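Local coordinates for N-acylhomoserine lactone dependent regulatory protein (Burkholderia cenocepacia, PDB 5L10) that probably binds DNA as a LuxR-family transcription factor that depends on N-acylhomoserine lactone, the chain here being its N-terminal ligand-binding domain, at residues 159-162 with 163-167. Residues are numbered along the deposited sequence; the frame is centred on the assembly and turned at random.
Sequences AAHA and YLMPR
A wider pi-type turn, in which Ala160 O takes the N-H of Met165, breaks the regular pattern of helix 143-169, the last helix of this autoinducer-binding domain, just ahead of a proline kink. Tyr163 N makes the alpha-type bond, four residues back, to Ala159 O at 2.8 Å. Ala160 O accepts two N-H groups, Met165 N at 2.9 Å and Leu164 N at 3.0 Å. The first lies almost head-on to the carbonyl (170° at the oxygen), whereas the second comes from above the carbonyl plane, at 130° to the C=O. Pro166 has no N-H and so donates no bond to the turn before; its ring CD lies against His161 O and its CG against Ala162 O. The selenomethionine Met165 holds its CG anti to the backbone N (chi1 160°) and bends at its last torsion, bringing the methyl CE back to 3.5 Å from His161 CB, obliquely to the imidazole. On another side of the helix the Tyr163 ring leans back along the preceding turn, its CD2 3.8 Å from the methyl CB of Ala162, with Ala159 O near the ring plane at its edge. Outside the two segments, His161 ND1 is hydrogen-bonded to Tyr43 OH of strand 40-46, and Tyr163 OH to Gln17 NE2. Ala159 and Tyr163 pack on helix 3-16, Ala160 and Leu164 on helix 22-35, and Met165 on Tyr43, while Ala162 and Pro166 meet Pro89 of the second subunit; this end of helix 143-169 thus touches two helices, the sheet and the dimer partner.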
ATOM      1  N   ALA A 159       2.891   4.870  -1.015  1.00 18.99           N
ATOM      2  CA  ALA A 159       3.196   5.983  -1.909  1.00 23.71           C
ATOM      3  C   ALA A 159       3.959   5.513  -3.139  1.00 24.85           C
ATOM      4  O   ALA A 159       3.701   5.982  -4.253  1.00 23.15           O
ATOM      5  CB  ALA A 159       3.992   7.051  -1.162  1.00 18.97           C
ATOM      6  N   ALA A 160       4.910   4.595  -2.957  1.00 26.02           N
ATOM      7  CA  ALA A 160       5.677   4.101  -4.094  1.00 26.00           C
ATOM      8  C   ALA A 160       4.786   3.333  -5.057  1.00 25.13           C
ATOM      9  O   ALA A 160       4.880   3.503  -6.278  1.00 22.44           O
ATOM     10  CB  ALA A 160       6.831   3.224  -3.609  1.00 14.33           C
ATOM     11  N   HIS A 161       3.899   2.497  -4.522  1.00 28.85           N
ATOM     12  CA  HIS A 161       3.049   1.681  -5.373  1.00 25.80           C
ATOM     13  C   HIS A 161       1.963   2.510  -6.046  1.00 27.06           C
ATOM     14  O   HIS A 161       1.521   2.169  -7.149  1.00 28.18           O
ATOM     15  CB  HIS A 161       2.442   0.549  -4.548  1.00 28.33           C
ATOM     16  CG  HIS A 161       3.465  -0.357  -3.937  1.00 35.85           C
ATOM     17  ND1 HIS A 161       4.649  -0.672  -4.570  1.00 35.95           N
ATOM     18  CD2 HIS A 161       3.492  -1.002  -2.747  1.00 39.21           C
ATOM     19  CE1 HIS A 161       5.355  -1.481  -3.799  1.00 38.20           C
ATOM     20  NE2 HIS A 161       4.676  -1.695  -2.687  1.00 36.26           N
ATOM     21  N   ALA A 162       1.534   3.601  -5.413  1.00 18.86           N
ATOM     22  CA  ALA A 162       0.443   4.403  -5.950  1.00 28.51           C
ATOM     23  C   ALA A 162       0.921   5.544  -6.837  1.00 31.07           C
ATOM     24  O   ALA A 162       0.203   5.934  -7.765  1.00 37.03           O
ATOM     25  CB  ALA A 162      -0.410   4.968  -4.813  1.00 22.31           C
ATOM     26  N   TYR A 163       2.113   6.085  -6.583  1.00 20.21           N
ATOM     27  CA  TYR A 163       2.580   7.260  -7.304  1.00 24.29           C
ATOM     28  C   TYR A 163       3.790   7.011  -8.193  1.00 23.15           C
ATOM     29  O   TYR A 163       3.989   7.766  -9.149  1.00 25.85           O
ATOM     30  CB  TYR A 163       2.921   8.389  -6.319  1.00 22.25           C
ATOM     31  CG  TYR A 163       1.731   8.901  -5.544  1.00 26.93           C
ATOM     32  CD1 TYR A 163       0.962   9.951  -6.030  1.00 38.95           C
ATOM     33  CD2 TYR A 163       1.376   8.337  -4.327  1.00 26.81           C
ATOM     34  CE1 TYR A 163      -0.127  10.426  -5.323  1.00 35.82           C
ATOM     35  CE2 TYR A 163       0.288   8.805  -3.613  1.00 25.13           C
ATOM     36  CZ  TYR A 163      -0.459   9.849  -4.115  1.00 34.39           C
ATOM     37  OH  TYR A 163      -1.542  10.316  -3.408  1.00 38.27           O
ATOM     38  N   LEU A 164       4.600   5.991  -7.911  1.00 18.40           N
ATOM     39  CA  LEU A 164       5.794   5.715  -8.701  1.00 29.93           C
ATOM     40  C   LEU A 164       5.597   4.557  -9.674  1.00 27.62           C
ATOM     41  O   LEU A 164       5.843   4.710 -10.873  1.00 31.84           O
ATOM     42  CB  LEU A 164       6.985   5.428  -7.777  1.00 16.66           C
ATOM     43  CG  LEU A 164       8.318   5.204  -8.485  1.00 16.72           C
ATOM     44  CD1 LEU A 164       8.661   6.419  -9.316  1.00 27.45           C
ATOM     45  CD2 LEU A 164       9.414   4.924  -7.481  1.00 19.58           C
HETATM   46  N   MSE A 165       5.161   3.403  -9.181  1.00 22.43           N
HETATM   47  CA  MSE A 165       4.957   2.233 -10.030  1.00 22.81           C
HETATM   48  C   MSE A 165       4.084   2.492 -11.278  1.00 29.55           C
HETATM   49  O   MSE A 165       4.499   2.146 -12.387  1.00 33.58           O
HETATM   50  CB  MSE A 165       4.363   1.084  -9.203  1.00 25.08           C
HETATM   51  CG  MSE A 165       3.683   0.018 -10.043  1.00 39.58           C
HETATM   52 SE   MSE A 165       3.412  -1.690  -9.142  0.91 62.64          SE
HETATM   53  CE  MSE A 165       2.402  -1.097  -7.596  1.00 50.84           C
ATOM     54  N   PRO A 166       2.899   3.102 -11.124  1.00 25.67           N
ATOM     55  CA  PRO A 166       2.056   3.337 -12.308  1.00 29.03           C
ATOM     56  C   PRO A 166       2.680   4.274 -13.322  1.00 31.64           C
ATOM     57  O   PRO A 166       2.330   4.199 -14.506  1.00 32.44           O
ATOM     58  CB  PRO A 166       0.777   3.941 -11.715  1.00 25.01           C
ATOM     59  CG  PRO A 166       1.225   4.576 -10.465  1.00 30.70           C
ATOM     60  CD  PRO A 166       2.262   3.652  -9.913  1.00 25.85           C
ATOM     61  N   ARG A 167       3.579   5.160 -12.899  1.00 36.25           N
ATOM     62  CA  ARG A 167       4.251   6.072 -13.811  1.00 38.80           C
ATOM     63  C   ARG A 167       5.554   5.500 -14.352  1.00 34.74           C
ATOM     64  O   ARG A 167       6.158   6.106 -15.244  1.00 35.29           O
ATOM     65  CB  ARG A 167       4.494   7.412 -13.115  1.00 38.25           C
ATOM     66  CG  ARG A 167       3.244   7.916 -12.413  1.00 42.74           C
ATOM     67  CD  ARG A 167       3.147   9.423 -12.402  1.00 54.04           C
ATOM     68  NE  ARG A 167       1.876   9.864 -11.832  1.00 62.51           N
ATOM     69  CZ  ARG A 167       1.661  10.031 -10.530  1.00 64.34           C
ATOM     70  NH1 ARG A 167       0.475  10.436 -10.099  1.00 72.43           N
ATOM     71  NH2 ARG A 167       2.632   9.792  -9.660  1.00 62.10           N
TER